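PDB 6EEW: aromatic-L-amino-acid decarboxylase from Catharanthus roseus, which catalyses the pyridoxal 5'-phosphate-dependent decarboxylation of L-tryptophan to tryptamine and of L-5-hydroxytryptophan to serotonin. Local coordinates for the interface of chains A and B. Residues are numbered along the deposited sequence; one frame, centred on the assembly and turned at random. Chains: chain A/B, Aromatic-L-amino-acid decarboxylase.

Contact 1: the interface of chains A and B. Residues chain A 137, 141, 155-156; chain B 60.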
loop_
_atom_site.group_PDB
_atom_site.type_symbol
_atom_site.label_atom_id
_atom_site.label_comp_id
_atom_site.label_asym_id
_atom_site.label_seq_id
_atom_site.Cartn_x
_atom_site.Cartn_y
_atom_site.Cartn_z
ATOM N N MET A 137 0.286 17.642 -0.125
ATOM C CA MET A 137 0.676 18.567 0.929
ATOM C C MET A 137 -0.496 19.456 1.347
ATOM O O MET A 137 -0.778 19.626 2.547
ATOM C CB MET A 137 1.859 19.410 0.465
ATOM C CG MET A 137 3.084 18.624 0.092
ATOM S SD MET A 137 4.333 19.662 -0.686
ATOM C CE MET A 137 4.792 20.750 0.668
ATOM N N ASP A 141 -2.489 19.617 5.037
ATOM C CA ASP A 141 -2.616 20.821 5.853
ATOM C C ASP A 141 -4.091 21.182 6.107
ATOM O O ASP A 141 -4.457 21.609 7.215
ATOM C CB ASP A 141 -1.872 21.977 5.180
ATOM C CG ASP A 141 -0.371 21.993 5.505
ATOM O OD1 ASP A 141 0.136 21.033 6.120
ATOM O OD2 ASP A 141 0.310 22.978 5.140
ATOM N N PHE A 155 2.852 21.507 6.763
ATOM C CA PHE A 155 3.851 21.935 5.795
ATOM C C PHE A 155 3.961 23.455 5.779
ATOM O O PHE A 155 5.064 24.005 5.668
ATOM C CB PHE A 155 3.485 21.403 4.403
ATOM C CG PHE A 155 3.721 19.927 4.226
ATOM C CD1 PHE A 155 5.016 19.425 4.076
ATOM C CD2 PHE A 155 2.660 19.038 4.222
ATOM C CE1 PHE A 155 5.248 18.059 3.907
ATOM C CE2 PHE A 155 2.882 17.676 4.057
ATOM C CZ PHE A 155 4.184 17.184 3.890
ATOM N N SER A 156 2.822 24.153 5.885
ATOM C CA SER A 156 2.849 25.609 6.008
ATOM C C SER A 156 3.576 26.067 7.267
ATOM O O SER A 156 4.056 27.204 7.312
ATOM C CB SER A 156 1.424 26.172 6.001
ATOM O OG SER A 156 0.654 25.610 7.046
ATOM N N ARG B 60 -0.291 25.761 -4.555
ATOM C CA ARG B 60 -0.630 26.459 -3.321
ATOM C C ARG B 60 -1.256 27.818 -3.609
ATOM O O ARG B 60 -2.078 28.305 -2.824
ATOM C CB ARG B 60 0.625 26.605 -2.455
ATOM C CG ARG B 60 0.357 26.889 -0.996
ATOM C CD ARG B 60 1.578 26.590 -0.133
ATOM N NE ARG B 60 1.802 25.152 0.053
ATOM C CZ ARG B 60 1.394 24.450 1.113
ATOM N NH1 ARG B 60 0.729 25.045 2.096
ATOM N NH2 ARG B 60 1.648 23.152 1.193
#
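B:Arg60 reaches across to A:Asp141 with CG anti to its own backbone N (chi1 -161°), then bends at chi3 (-74°), which carries the guanidinium up to the carboxylate. In this homodimeric group II, pyridoxal-phosphate-dependent decarboxylase the arginine comes from the short 3-10 helix 58-61 of one subunit. It ends between helix 130-146 of the other and the loop holding A:Phe155 and A:Ser156. A:Asp141 OD2 lies at the edge of the guanidinium and in its plane, 3.7 Å from B:Arg60 NH1, a long salt bridge rather than a tight pair. The two flat groups are turned 71° apart. B:Arg60 NH2 points instead into an apolar corner, 3.8 Å from A:Met137 CB and 4.0 Å from the A:Met137 CE methyl; the methionine side chain crosses the arginine at about a right angle. Behind this corner A:Met137 CG sits over the centre of the A:Phe155 ring, 4.0 Å above its plane. Two loop amides hold the carboxylate: A:Phe155 N gives a hydrogen bond to A:Asp141 OD1 (2.8 Å) and A:Ser156 N to A:Asp141 OD2 (2.9 Å), each on the syn lone pair. Held by both oxygens, the carboxylate probably cannot turn freely, which would keep OD2 on the arginine's side. With an asparagine in place of A:Asp141, B:Arg60 would probably lose its charged mate, and one loop amide would be likely to face the asparagine's own N-H group rather than an acceptor oxygen.

Contact 2: the interface of chains A and B. Residues chain A 68, 70, 72, 76-77, 80; chain B 142, 382-383.
The guanidinium of B:Arg383 carries A:Ile77 CG1 on one face, 3.8 Å above the plane and over its centre, while A:Asp80 CB lies at its edge, in plane; the B:Trp142 ring has the B:Leu382 CD1 methyl at its edge, also in plane. Two carboxylates of chain A share the guanidinium nitrogens, their planes turned from it by 37° (A:Glu72) and 28° (A:Asp80). This is a charged clamp of the homodimer interface: an arginine of the long helix 375-409 is gripped by helix 74-85 and the preceding loop. B:Arg383 NE donates to A:Glu72 OE1 (2.8 Å), meeting that oxygen from well above the carboxylate plane; NH2 adds a weak bond to OE2. B:Arg383 NH1 donates to A:Asp80 OD2 on the anti side (2.7 Å), and NH2 reaches the same oxygen weakly, so OD2 straddles the two terminal nitrogens. A bend at chi3 (63°) swings the guanidinium into this bracket, with the aliphatic stem running antiparallel to A:Ile77, whose CD1 touches B:Arg383 CB at 3.7 Å. Salt bridges on two sides and the isoleucine on a face should fix the group's rotation, and the opposite charges are likely to stabilise one another. The backbone joins in as well: A:Glu72 N donates to B:Arg383 O (2.9 Å), tying the loop to the arginine at both ends. Farther along, the A:Pro68 ring meets the six-membered ring of B:Trp142 obliquely, its CD 4.1 Å from both CZ3 and CH2.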
loop_
_atom_site.group_PDB
_atom_site.type_symbol
_atom_site.label_atom_id
_atom_site.label_comp_id
_atom_site.label_asym_id
_atom_site.label_seq_id
_atom_site.Cartn_x
_atom_site.Cartn_y
_atom_site.Cartn_z
ATOM N N PRO A 68 -6.729 -19.438 -18.925
ATOM C CA PRO A 68 -7.027 -19.823 -20.306
ATOM C C PRO A 68 -6.020 -19.267 -21.302
ATOM O O PRO A 68 -5.394 -18.225 -21.091
ATOM C CB PRO A 68 -8.418 -19.222 -20.543
ATOM C CG PRO A 68 -8.476 -18.067 -19.629
ATOM C CD PRO A 68 -7.689 -18.452 -18.403
ATOM N N LEU A 70 -6.952 -18.541 -24.544
ATOM C CA LEU A 70 -7.733 -17.622 -25.351
ATOM C C LEU A 70 -8.582 -16.706 -24.479
ATOM O O LEU A 70 -8.898 -17.027 -23.329
ATOM C CB LEU A 70 -8.643 -18.399 -26.309
ATOM C CG LEU A 70 -7.956 -19.419 -27.210
ATOM C CD1 LEU A 70 -8.958 -20.052 -28.167
ATOM C CD2 LEU A 70 -6.798 -18.784 -27.974
ATOM N N GLU A 72 -11.727 -14.757 -22.812
ATOM C CA GLU A 72 -13.082 -15.114 -22.435
ATOM C C GLU A 72 -13.984 -13.889 -22.536
ATOM O O GLU A 72 -13.544 -12.764 -22.283
ATOM C CB GLU A 72 -13.148 -15.678 -21.009
ATOM C CG GLU A 72 -12.605 -17.098 -20.893
ATOM C CD GLU A 72 -12.687 -17.660 -19.481
ATOM O OE1 GLU A 72 -11.794 -17.362 -18.664
ATOM O OE2 GLU A 72 -13.645 -18.413 -19.191
ATOM N N ASP A 76 -19.439 -13.820 -19.681
ATOM C CA ASP A 76 -19.177 -14.982 -18.837
ATOM C C ASP A 76 -18.547 -14.565 -17.513
ATOM O O ASP A 76 -18.908 -15.088 -16.450
ATOM C CB ASP A 76 -18.271 -15.970 -19.571
ATOM C CG ASP A 76 -18.960 -16.642 -20.748
ATOM O OD1 ASP A 76 -20.199 -16.508 -20.877
ATOM O OD2 ASP A 76 -18.261 -17.309 -21.544
ATOM N N ILE A 77 -17.624 -13.603 -17.556
ATOM C CA ILE A 77 -16.938 -13.160 -16.348
ATOM C C ILE A 77 -17.921 -12.512 -15.387
ATOM O O ILE A 77 -17.902 -12.772 -14.181
ATOM C CB ILE A 77 -15.799 -12.195 -16.710
ATOM C CG1 ILE A 77 -14.801 -12.875 -17.654
ATOM C CG2 ILE A 77 -15.128 -11.687 -15.436
ATOM C CD1 ILE A 77 -13.645 -11.987 -18.055
ATOM N N ASP A 80 -19.922 -15.079 -13.721
ATOM C CA ASP A 80 -19.177 -15.764 -12.666
ATOM C C ASP A 80 -19.007 -14.883 -11.436
ATOM O O ASP A 80 -18.911 -15.388 -10.316
ATOM C CB ASP A 80 -17.809 -16.196 -13.183
ATOM C CG ASP A 80 -17.902 -17.264 -14.253
ATOM O OD1 ASP A 80 -19.027 -17.755 -14.498
ATOM O OD2 ASP A 80 -16.851 -17.597 -14.849
ATOM N N TRP B 142 -2.302 -19.694 -10.821
ATOM C CA TRP B 142 -2.376 -19.446 -12.257
ATOM C C TRP B 142 -1.105 -18.777 -12.750
ATOM O O TRP B 142 -0.465 -19.231 -13.706
ATOM C CB TRP B 142 -3.572 -18.552 -12.575
ATOM C CG TRP B 142 -4.868 -19.257 -12.703
ATOM C CD1 TRP B 142 -5.183 -20.501 -12.242
ATOM C CD2 TRP B 142 -6.045 -18.747 -13.328
ATOM N NE1 TRP B 142 -6.490 -20.800 -12.549
ATOM C CE2 TRP B 142 -7.040 -19.741 -13.222
ATOM C CE3 TRP B 142 -6.357 -17.546 -13.974
ATOM C CZ2 TRP B 142 -8.324 -19.570 -13.737
ATOM C CZ3 TRP B 142 -7.633 -17.381 -14.487
ATOM C CH2 TRP B 142 -8.602 -18.385 -14.362
ATOM N N LEU B 382 -6.271 -11.833 -16.722
ATOM C CA LEU B 382 -6.036 -13.159 -17.269
ATOM C C LEU B 382 -7.233 -13.642 -18.073
ATOM O O LEU B 382 -7.098 -14.004 -19.245
ATOM C CB LEU B 382 -5.710 -14.129 -16.137
ATOM C CG LEU B 382 -4.421 -13.754 -15.417
ATOM C CD1 LEU B 382 -4.269 -14.519 -14.120
ATOM C CD2 LEU B 382 -3.268 -14.072 -16.356
ATOM N N ARG B 383 -8.423 -13.606 -17.480
ATOM C CA ARG B 383 -9.583 -14.156 -18.169
ATOM C C ARG B 383 -9.913 -13.374 -19.433
ATOM O O ARG B 383 -10.195 -13.967 -20.483
ATOM C CB ARG B 383 -10.779 -14.193 -17.224
ATOM C CG ARG B 383 -10.652 -15.260 -16.162
ATOM C CD ARG B 383 -11.976 -15.545 -15.506
ATOM N NE ARG B 383 -12.947 -16.084 -16.449
ATOM C CZ ARG B 383 -14.212 -16.339 -16.139
ATOM N NH1 ARG B 383 -14.649 -16.103 -14.914
ATOM N NH2 ARG B 383 -15.044 -16.829 -17.047
#

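Contact 1 and contact 2 lie about 46 Å apart, measured between the centres of their C-alpha atoms, at separate parts of the same two-fold interface. Helix 130-146 serves both: chain A supplies it in contact 1 and chain B in contact 2, where it brings the tryptophan. In each, an arginine of chain B enters an acidic site of chain A, loosely in contact 1 and tightly in contact 2. As the symmetry repeats both with the chains exchanged, each subunit contributes both arginines and accepts both of its partner's, which probably helps to hold the homodimer in register across a broad surface.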